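Local coordinates for protein family 88 glycosyl hydrolase (Bacteroides thetaiotaomicron, PDB 5NOA) that probably acts as a polysaccharide lyase that removes the rhamnose caps of complex arabinogalactan proteins such as gum arabic, at residues Y69-K74 / R371-E376; D154-A159 / M164-M169. One frame throughout, in Å; residues are numbered along the deposited sequence.

Contact 1 (Y69-K74 / R371-E376); sequences YFLTNK and RVRYLE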
ATOM      1  N   TYR A  69      12.406  -7.697   5.583  1.00  8.18           N
ATOM      2  CA  TYR A  69      13.466  -7.626   6.577  1.00  9.15           C
ATOM      3  C   TYR A  69      12.917  -7.898   7.961  1.00 10.07           C
ATOM      4  O   TYR A  69      13.505  -8.647   8.738  1.00 11.48           O
ATOM      5  CB  TYR A  69      14.188  -6.267   6.534  1.00  9.47           C
ATOM      6  CG  TYR A  69      15.263  -6.213   7.572  1.00 10.16           C
ATOM      7  CD1 TYR A  69      16.366  -7.044   7.468  1.00 10.69           C
ATOM      8  CD2 TYR A  69      15.127  -5.439   8.715  1.00 11.33           C
ATOM      9  CE1 TYR A  69      17.337  -7.043   8.434  1.00 13.29           C
ATOM     10  CE2 TYR A  69      16.118  -5.443   9.710  1.00 13.08           C
ATOM     11  CZ  TYR A  69      17.205  -6.258   9.552  1.00 12.59           C
ATOM     12  OH  TYR A  69      18.171  -6.266  10.526  1.00 17.56           O
ATOM     13  N   PHE A  70      11.788  -7.281   8.304  1.00  9.36           N
ATOM     14  CA  PHE A  70      11.185  -7.536   9.621  1.00 10.49           C
ATOM     15  C   PHE A  70      10.852  -9.019   9.804  1.00 11.10           C
ATOM     16  O   PHE A  70      10.973  -9.561  10.910  1.00 13.42           O
ATOM     17  CB  PHE A  70       9.906  -6.734   9.814  1.00 11.87           C
ATOM     18  CG  PHE A  70      10.089  -5.261   9.795  1.00 13.44           C
ATOM     19  CD1 PHE A  70      11.298  -4.654  10.080  1.00 15.06           C
ATOM     20  CD2 PHE A  70       9.012  -4.455   9.455  1.00 17.63           C
ATOM     21  CE1 PHE A  70      11.428  -3.281  10.055  1.00 16.79           C
ATOM     22  CE2 PHE A  70       9.140  -3.083   9.441  1.00 20.81           C
ATOM     23  CZ  PHE A  70      10.350  -2.497   9.745  1.00 24.30           C
ATOM     24  N   LEU A  71      10.393  -9.681   8.746  1.00 10.03           N
ATOM     25  CA  LEU A  71      10.040 -11.100   8.827  1.00 10.75           C
ATOM     26  C   LEU A  71      11.254 -12.004   8.921  1.00 11.28           C
ATOM     27  O   LEU A  71      11.252 -12.931   9.727  1.00 14.22           O
ATOM     28  CB  LEU A  71       9.207 -11.511   7.613  1.00 10.89           C
ATOM     29  CG  LEU A  71       8.648 -12.919   7.653  1.00 11.82           C
ATOM     30  CD1 LEU A  71       7.392 -12.941   8.500  1.00 15.48           C
ATOM     31  CD2 LEU A  71       8.316 -13.411   6.244  1.00 12.93           C
ATOM     32  N   THR A  72      12.254 -11.749   8.086  1.00 10.82           N
ATOM     33  CA  THR A  72      13.340 -12.705   7.863  1.00 12.36           C
ATOM     34  C   THR A  72      14.674 -12.305   8.455  1.00 12.62           C
ATOM     35  O   THR A  72      15.568 -13.145   8.556  1.00 15.15           O
ATOM     36  CB  THR A  72      13.595 -12.946   6.359  1.00 13.15           C
ATOM     37  OG1 THR A  72      14.162 -11.778   5.747  1.00 12.59           O
ATOM     38  CG2 THR A  72      12.345 -13.344   5.639  1.00 14.03           C
ATOM     39  N   ASN A  73      14.861 -11.037   8.787  1.00 12.05           N
ATOM     40  CA  ASN A  73      16.150 -10.541   9.297  1.00 13.42           C
ATOM     41  C   ASN A  73      17.328 -10.695   8.352  1.00 13.90           C
ATOM     42  O   ASN A  73      18.467 -10.605   8.773  1.00 17.53           O
ATOM     43  CB  ASN A  73      16.433 -11.118  10.693  1.00 17.55           C
ATOM     44  CG  ASN A  73      15.426 -10.622  11.709  1.00 22.68           C
ATOM     45  OD1 ASN A  73      14.586 -11.373  12.197  1.00 36.98           O
ATOM     46  ND2 ASN A  73      15.493  -9.336  12.007  1.00 34.23           N
ATOM     47  N   LYS A  74      17.074 -10.813   7.051  1.00 13.64           N
ATOM     48  CA  LYS A  74      18.181 -11.000   6.116  1.00 13.76           C
ATOM     49  C   LYS A  74      18.954  -9.664   5.970  1.00 13.16           C
ATOM     50  O   LYS A  74      18.398  -8.657   5.531  1.00 13.09           O
ATOM     51  CB  LYS A  74      17.676 -11.479   4.759  1.00 16.28           C
ATOM     52  CG  LYS A  74      18.791 -11.785   3.790  1.00 18.23           C
ATOM     53  CD  LYS A  74      18.336 -12.610   2.603  1.00 21.92           C
ATOM     54  CE  LYS A  74      19.537 -13.102   1.837  1.00 27.03           C
ATOM     55  NZ  LYS A  74      19.092 -14.064   0.811  1.00 31.96           N
ATOM     56  N   ARG A 371       1.212 -13.856   4.942  1.00  7.28           N
ATOM     57  CA  ARG A 371       0.878 -15.268   4.860  1.00  7.66           C
ATOM     58  C   ARG A 371       1.759 -16.124   5.742  1.00  7.61           C
ATOM     59  O   ARG A 371       1.271 -17.047   6.387  1.00  8.08           O
ATOM     60  CB  ARG A 371       0.968 -15.766   3.423  1.00  7.88           C
ATOM     61  CG  ARG A 371       0.565 -17.223   3.340  1.00  9.31           C
ATOM     62  CD  ARG A 371       0.190 -17.650   1.984  1.00 10.56           C
ATOM     63  NE  ARG A 371      -0.372 -18.992   1.972  1.00 12.05           N
ATOM     64  CZ  ARG A 371      -1.629 -19.307   2.281  1.00 11.88           C
ATOM     65  NH1 ARG A 371      -2.522 -18.417   2.620  1.00 13.19           N
ATOM     66  NH2 ARG A 371      -1.995 -20.574   2.220  1.00 12.85           N
ATOM     67  N   VAL A 372       3.064 -15.847   5.766  1.00  7.76           N
ATOM     68  CA  VAL A 372       3.951 -16.584   6.671  1.00  7.83           C
ATOM     69  C   VAL A 372       3.473 -16.468   8.104  1.00  8.08           C
ATOM     70  O   VAL A 372       3.430 -17.468   8.837  1.00  9.23           O
ATOM     71  CB  VAL A 372       5.406 -16.105   6.527  1.00  8.17           C
ATOM     72  CG1 VAL A 372       6.294 -16.695   7.621  1.00  8.94           C
ATOM     73  CG2 VAL A 372       5.948 -16.451   5.177  1.00  8.64           C
ATOM     74  N   ARG A 373       3.108 -15.256   8.509  1.00  7.97           N
ATOM     75  CA  ARG A 373       2.601 -15.047   9.865  1.00  9.05           C
ATOM     76  C   ARG A 373       1.347 -15.876  10.169  1.00  9.02           C
ATOM     77  O   ARG A 373       1.217 -16.497  11.231  1.00 11.57           O
ATOM     78  CB  ARG A 373       2.396 -13.566  10.164  1.00  9.49           C
ATOM     79  CG  ARG A 373       3.699 -12.760  10.034  1.00 11.24           C
ATOM     80  CD  ARG A 373       3.505 -11.306  10.374  1.00 12.96           C
ATOM     81  NE  ARG A 373       4.722 -10.502  10.110  1.00 14.18           N
ATOM     82  CZ  ARG A 373       4.903  -9.698   9.068  1.00 15.12           C
ATOM     83  NH1 ARG A 373       3.984  -9.498   8.094  1.00 15.50           N
ATOM     84  NH2 ARG A 373       6.059  -9.033   9.004  1.00 18.63           N
ATOM     85  N   TYR A 374       0.426 -15.930   9.216  1.00  8.60           N
ATOM     86  CA  TYR A 374      -0.758 -16.792   9.349  1.00  9.31           C
ATOM     87  C   TYR A 374      -0.371 -18.275   9.448  1.00  9.31           C
ATOM     88  O   TYR A 374      -0.823 -18.988  10.360  1.00 10.05           O
ATOM     89  CB  TYR A 374      -1.692 -16.566   8.150  1.00  9.15           C
ATOM     90  CG  TYR A 374      -2.726 -17.638   8.025  1.00 10.33           C
ATOM     91  CD1 TYR A 374      -3.715 -17.774   8.984  1.00 11.10           C
ATOM     92  CD2 TYR A 374      -2.711 -18.506   6.964  1.00 12.07           C
ATOM     93  CE1 TYR A 374      -4.660 -18.771   8.893  1.00 13.12           C
ATOM     94  CE2 TYR A 374      -3.662 -19.496   6.859  1.00 14.12           C
ATOM     95  CZ  TYR A 374      -4.629 -19.628   7.828  1.00 13.20           C
ATOM     96  OH  TYR A 374      -5.562 -20.656   7.708  1.00 19.15           O
ATOM     97  N   LEU A 375       0.453 -18.759   8.523  1.00  8.13           N
ATOM     98  CA  LEU A 375       0.793 -20.170   8.512  1.00  8.10           C
ATOM     99  C   LEU A 375       1.514 -20.598   9.780  1.00  9.63           C
ATOM    100  O   LEU A 375       1.312 -21.711  10.246  1.00 10.57           O
ATOM    101  CB  LEU A 375       1.595 -20.519   7.270  1.00  8.43           C
ATOM    102  CG  LEU A 375       0.845 -20.388   5.956  1.00  8.93           C
ATOM    103  CD1 LEU A 375       1.838 -20.494   4.820  1.00 10.19           C
ATOM    104  CD2 LEU A 375      -0.292 -21.399   5.816  1.00 10.74           C
ATOM    105  N   GLU A 376       2.370 -19.723  10.310  1.00  9.47           N
ATOM    106  CA  GLU A 376       3.124 -20.076  11.494  1.00 11.84           C
ATOM    107  C   GLU A 376       2.242 -20.164  12.737  1.00 13.40           C
ATOM    108  O   GLU A 376       2.676 -20.773  13.725  1.00 17.14           O
ATOM    109  CB  GLU A 376       4.294 -19.103  11.698  1.00 12.24           C
ATOM    110  CG  GLU A 376       5.400 -19.301  10.659  1.00 15.38           C
ATOM    111  CD  GLU A 376       6.618 -18.461  10.852  1.00 20.64           C
ATOM    112  OE1 GLU A 376       7.620 -18.692  10.113  1.00 29.00           O
ATOM    113  OE2 GLU A 376       6.566 -17.543  11.674  1.00 29.48           O
TER
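Leu71, near the end of helix 56-72, directs its two methyls at Val372 and Arg373 of helix 358-377. The nearest CA atoms, those of Leu71 and Val372, are 8.5 Å apart, and the segments bury 174 Å² between them.

The apolar part rests on the forking of the leucine. With CG anti to the backbone N (chi1 -174°), the isopropyl end extends across to the other helix. There Leu71 CD2 lies 4.0 Å from Val372 CB, and Leu71 CD1 is likewise 4.0 Å from Val372 CG1. These are ordinary van der Waals separations. Leu71 also touches Ile37, and Val372 touches Val33, both on helix 29-47, so a third helix joins the apolar patch.

The second component is a methyl against a charged plane. Arg373 runs extended from CG to NE, and Leu71 CD1 lies over one face of its guanidinium, nearer the edge than the centre, with Arg373 NE 4.0 Å from that methyl. Were Leu71 cut back to an alanine, a gap would probably open against Val372 and this guanidinium face would lose its methyl cover, although the salt bridges of Arg373 would remain.

Those salt bridges run from Arg373 NH1 to Glu67, on the same helix as Leu71, and to Glu370, on its own helix. Between the two segments the contact is dispersive, since no polar pair joins them. Charge pairing through Glu67 links the same two helices at one border, and with the charge met at NH1, the flat face of the group can accept a leucine methyl.

Contact 2 (D154-A159 / M164-M169); sequences DYWWWA and MVMPVM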
ATOM      1  N   ASP A 154      -7.215  19.057   2.477  1.00  8.71           N
ATOM      2  CA  ASP A 154      -7.478  18.342   1.221  1.00  8.67           C
ATOM      3  C   ASP A 154      -6.195  17.748   0.596  1.00  7.62           C
ATOM      4  O   ASP A 154      -6.117  17.564  -0.625  1.00  8.25           O
ATOM      5  CB  ASP A 154      -8.191  19.253   0.220  1.00 10.31           C
ATOM      6  CG  ASP A 154      -7.402  20.478  -0.148  1.00 12.06           C
ATOM      7  OD1 ASP A 154      -6.393  20.796   0.487  1.00 13.02           O
ATOM      8  OD2 ASP A 154      -7.878  21.171  -1.063  1.00 17.49           O
ATOM      9  N   TYR A 155      -5.230  17.435   1.440  1.00  7.18           N
ATOM     10  CA  TYR A 155      -3.978  16.851   0.981  1.00  7.36           C
ATOM     11  C   TYR A 155      -4.142  15.468   0.360  1.00  6.91           C
ATOM     12  O   TYR A 155      -3.317  15.098  -0.462  1.00  7.23           O
ATOM     13  CB  TYR A 155      -2.939  16.799   2.117  1.00  7.87           C
ATOM     14  CG  TYR A 155      -2.432  18.181   2.473  1.00  7.52           C
ATOM     15  CD1 TYR A 155      -1.536  18.813   1.632  1.00  7.91           C
ATOM     16  CD2 TYR A 155      -2.894  18.879   3.592  1.00  8.22           C
ATOM     17  CE1 TYR A 155      -1.115  20.102   1.884  1.00  8.86           C
ATOM     18  CE2 TYR A 155      -2.422  20.163   3.861  1.00  8.20           C
ATOM     19  CZ  TYR A 155      -1.544  20.763   3.001  1.00  8.43           C
ATOM     20  OH  TYR A 155      -1.073  22.041   3.198  1.00 10.00           O
ATOM     21  N   TRP A 156      -5.124  14.690   0.817  1.00  6.95           N
ATOM     22  CA  TRP A 156      -5.302  13.293   0.370  1.00  6.80           C
ATOM     23  C   TRP A 156      -6.510  13.238  -0.560  1.00  6.70           C
ATOM     24  O   TRP A 156      -7.636  12.874  -0.178  1.00  8.93           O
ATOM     25  CB  TRP A 156      -5.423  12.329   1.538  1.00  7.36           C
ATOM     26  CG  TRP A 156      -4.224  12.327   2.436  1.00  6.93           C
ATOM     27  CD1 TRP A 156      -2.997  12.895   2.180  1.00  7.69           C
ATOM     28  CD2 TRP A 156      -4.141  11.793   3.773  1.00  7.39           C
ATOM     29  NE1 TRP A 156      -2.184  12.754   3.278  1.00  7.44           N
ATOM     30  CE2 TRP A 156      -2.851  12.068   4.257  1.00  6.86           C
ATOM     31  CE3 TRP A 156      -5.040  11.098   4.620  1.00  7.42           C
ATOM     32  CZ2 TRP A 156      -2.449  11.691   5.543  1.00  7.44           C
ATOM     33  CZ3 TRP A 156      -4.647  10.747   5.842  1.00  8.31           C
ATOM     34  CH2 TRP A 156      -3.369  11.029   6.307  1.00  8.66           C
ATOM     35  N   TRP A 157      -6.263  13.636  -1.808  1.00  6.89           N
ATOM     36  CA  TRP A 157      -7.286  13.827  -2.823  1.00  6.90           C
ATOM     37  C   TRP A 157      -7.387  12.686  -3.840  1.00  7.12           C
ATOM     38  O   TRP A 157      -8.177  12.759  -4.777  1.00  8.47           O
ATOM     39  CB  TRP A 157      -7.104  15.189  -3.546  1.00  7.33           C
ATOM     40  CG  TRP A 157      -5.720  15.368  -4.073  1.00  7.25           C
ATOM     41  CD1 TRP A 157      -4.676  16.004  -3.449  1.00  8.25           C
ATOM     42  CD2 TRP A 157      -5.197  14.902  -5.330  1.00  7.23           C
ATOM     43  NE1 TRP A 157      -3.554  15.912  -4.209  1.00  8.53           N
ATOM     44  CE2 TRP A 157      -3.846  15.281  -5.382  1.00  8.04           C
ATOM     45  CE3 TRP A 157      -5.750  14.237  -6.435  1.00  7.96           C
ATOM     46  CZ2 TRP A 157      -3.037  14.980  -6.450  1.00  9.54           C
ATOM     47  CZ3 TRP A 157      -4.953  13.974  -7.486  1.00  9.16           C
ATOM     48  CH2 TRP A 157      -3.608  14.320  -7.493  1.00 10.11           C
ATOM     49  N   TRP A 158      -6.599  11.642  -3.631  1.00  7.24           N
ATOM     50  CA  TRP A 158      -6.664  10.453  -4.472  1.00  7.80           C
ATOM     51  C   TRP A 158      -6.454   9.252  -3.554  1.00  7.74           C
ATOM     52  O   TRP A 158      -5.791   9.344  -2.524  1.00  7.77           O
ATOM     53  CB  TRP A 158      -5.623  10.522  -5.612  1.00  8.28           C
ATOM     54  CG  TRP A 158      -4.180  10.265  -5.222  1.00  8.14           C
ATOM     55  CD1 TRP A 158      -3.433   9.219  -5.649  1.00  9.27           C
ATOM     56  CD2 TRP A 158      -3.326  11.027  -4.347  1.00  8.15           C
ATOM     57  NE1 TRP A 158      -2.189   9.264  -5.108  1.00 10.17           N
ATOM     58  CE2 TRP A 158      -2.080  10.361  -4.310  1.00  9.35           C
ATOM     59  CE3 TRP A 158      -3.459  12.223  -3.621  1.00  7.46           C
ATOM     60  CZ2 TRP A 158      -1.046  10.764  -3.516  1.00 10.16           C
ATOM     61  CZ3 TRP A 158      -2.393  12.654  -2.844  1.00  8.86           C
ATOM     62  CH2 TRP A 158      -1.208  11.903  -2.784  1.00  9.86           C
ATOM     63  N   ALA A 159      -7.051   8.130  -3.933  1.00  6.97           N
ATOM     64  CA  ALA A 159      -7.112   6.986  -3.027  1.00  7.72           C
ATOM     65  C   ALA A 159      -5.745   6.472  -2.605  1.00  8.17           C
ATOM     66  O   ALA A 159      -5.539   6.146  -1.445  1.00  8.21           O
ATOM     67  CB  ALA A 159      -7.959   5.854  -3.631  1.00  9.62           C
ATOM     68  N   MET A 164       0.102   5.995   0.997  1.00  6.64           N
ATOM     69  CA  MET A 164       1.374   6.724   0.961  0.75  7.45           C
ATOM     70  C   MET A 164       1.617   7.443   2.271  1.00  6.97           C
ATOM     71  O   MET A 164       2.756   7.474   2.737  1.00  7.91           O
ATOM     72  CB  MET A 164       1.419   7.755  -0.173  0.75  8.63           C
ATOM     73  CG  MET A 164       1.196   7.252  -1.573  0.75  9.98           C
ATOM     74  SD  MET A 164       2.129   5.809  -2.005  0.75  8.61           S
ATOM     75  CE  MET A 164       1.267   5.218  -3.459  0.75 14.11           C
ATOM     76  N   VAL A 165       0.564   8.025   2.866  1.00  6.37           N
ATOM     77  CA  VAL A 165       0.760   8.965   3.948  1.00  6.56           C
ATOM     78  C   VAL A 165       0.157   8.536   5.276  1.00  6.79           C
ATOM     79  O   VAL A 165       0.702   8.895   6.319  1.00  7.28           O
ATOM     80  CB  VAL A 165       0.346  10.414   3.604  1.00  7.19           C
ATOM     81  CG1 VAL A 165       1.012  11.398   4.539  1.00  7.82           C
ATOM     82  CG2 VAL A 165       0.711  10.760   2.182  1.00  7.46           C
ATOM     83  N   MET A 166      -0.932   7.775   5.312  1.00  7.00           N
ATOM     84  CA  MET A 166      -1.482   7.439   6.629  1.00  7.06           C
ATOM     85  C   MET A 166      -0.454   6.798   7.529  1.00  7.45           C
ATOM     86  O   MET A 166      -0.365   7.180   8.685  1.00  8.12           O
ATOM     87  CB  MET A 166      -2.719   6.569   6.544  1.00  8.35           C
ATOM     88  CG  MET A 166      -3.921   7.235   5.914  1.00  9.63           C
ATOM     89  SD  MET A 166      -5.466   6.343   6.115  1.00  9.79           S
ATOM     90  CE  MET A 166      -5.041   4.747   5.453  1.00 11.24           C
ATOM     91  N   PRO A 167       0.338   5.823   7.042  1.00  7.13           N
ATOM     92  CA  PRO A 167       1.332   5.200   7.934  1.00  8.07           C
ATOM     93  C   PRO A 167       2.484   6.108   8.313  1.00  8.40           C
ATOM     94  O   PRO A 167       3.142   5.868   9.335  1.00  9.38           O
ATOM     95  CB  PRO A 167       1.802   3.962   7.155  1.00  8.57           C
ATOM     96  CG  PRO A 167       0.725   3.765   6.103  1.00  7.84           C
ATOM     97  CD  PRO A 167       0.313   5.151   5.739  1.00  7.23           C
ATOM     98  N   VAL A 168       2.721   7.181   7.563  1.00  7.42           N
ATOM     99  CA  VAL A 168       3.672   8.202   7.991  1.00  8.46           C
ATOM    100  C   VAL A 168       3.206   8.830   9.290  1.00  8.06           C
ATOM    101  O   VAL A 168       3.988   9.070  10.204  1.00  8.45           O
ATOM    102  CB  VAL A 168       3.856   9.293   6.914  1.00  9.20           C
ATOM    103  CG1 VAL A 168       4.746  10.440   7.430  1.00 10.42           C
ATOM    104  CG2 VAL A 168       4.492   8.719   5.660  1.00  8.80           C
ATOM    105  N   MET A 169       1.908   9.085   9.365  1.00  8.04           N
ATOM    106  CA  MET A 169       1.340   9.749  10.546  1.00  8.85           C
ATOM    107  C   MET A 169       1.487   8.895  11.785  1.00  8.63           C
ATOM    108  O   MET A 169       1.891   9.369  12.851  1.00  9.12           O
ATOM    109  CB  MET A 169      -0.119  10.120  10.313  1.00  9.89           C
ATOM    110  CG  MET A 169      -0.398  10.900   9.026  1.00 11.40           C
ATOM    111  SD  MET A 169       0.495  12.447   8.846  1.00 11.96           S
ATOM    112  CE  MET A 169      -0.621  13.555   9.701  1.00 13.37           C
TER
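Trp156 reaches from the loop that precedes helix 160-176 onto Val165, Met166 and Met169 of that helix, and the segments bury 239 Å² between them. Its CB points toward the helix, and CG stands anti to the carbonyl carbon (chi1 -60°). A chi2 of -13° places CA close to the indole plane, on the CD1 side.

Along the ring, Trp156 NE1 comes first, with Val165 CB 3.5 Å away. Next is Trp156 CE2, which lies 3.7 Å from Val165 CB, followed by Trp156 CZ2, 3.6 Å from Val165 CG1. The branched valine thus lies against the nitrogen side of the indole, in an approach that is oblique to the ring. At the far end, Trp156 CH2 meets Met169 CG at 4.0 Å, close to the ring plane and hence at the edge. Round the benzene rim, Trp156 CZ3 is 3.6 Å from Met166 CG. Beyond that methylene, Met166 SD stands 50° off the normal of the six-membered ring, an oblique Met-aromatic contact.

Helix 160-176 is kinked at Pro167, which has no N-H to give, and Val168 N makes just a weak bond to Val165 O; Met166 and Met169, on either side of the proline, both still reach the one indole. Helix 180-196 adds Tyr188, edge-to-face with Trp156, and Leu185. Helix 135-149 meets Val165 through Met144 and Met169 through Met148, while Leu236 and Val239 of helix 226-242 touch Met166. The tryptophan is buried where the loop meets these helices.

Overall arrangement
Both contacts fall within one Glycosyl Hydrolase Family 88 range, in a largely helical chain consistent with the (alpha/alpha)6 barrels of this family, and they lie on opposite sides of its centre, about 27 Å between contact centres. Contact 1 is peripheral, about 18 Å from the chain centre, and joins helices 56-72 and 358-377 through segments 297 residues apart in sequence. Contact 2 is deeper, at about 11 Å, nested within the loop closed by contact 1, and ties a loop to the helix that follows it. They share no helix. Location goes with chemistry: aliphatic packing bordered by a charged group at the periphery, aromatic and sulfur-rich packing in the interior.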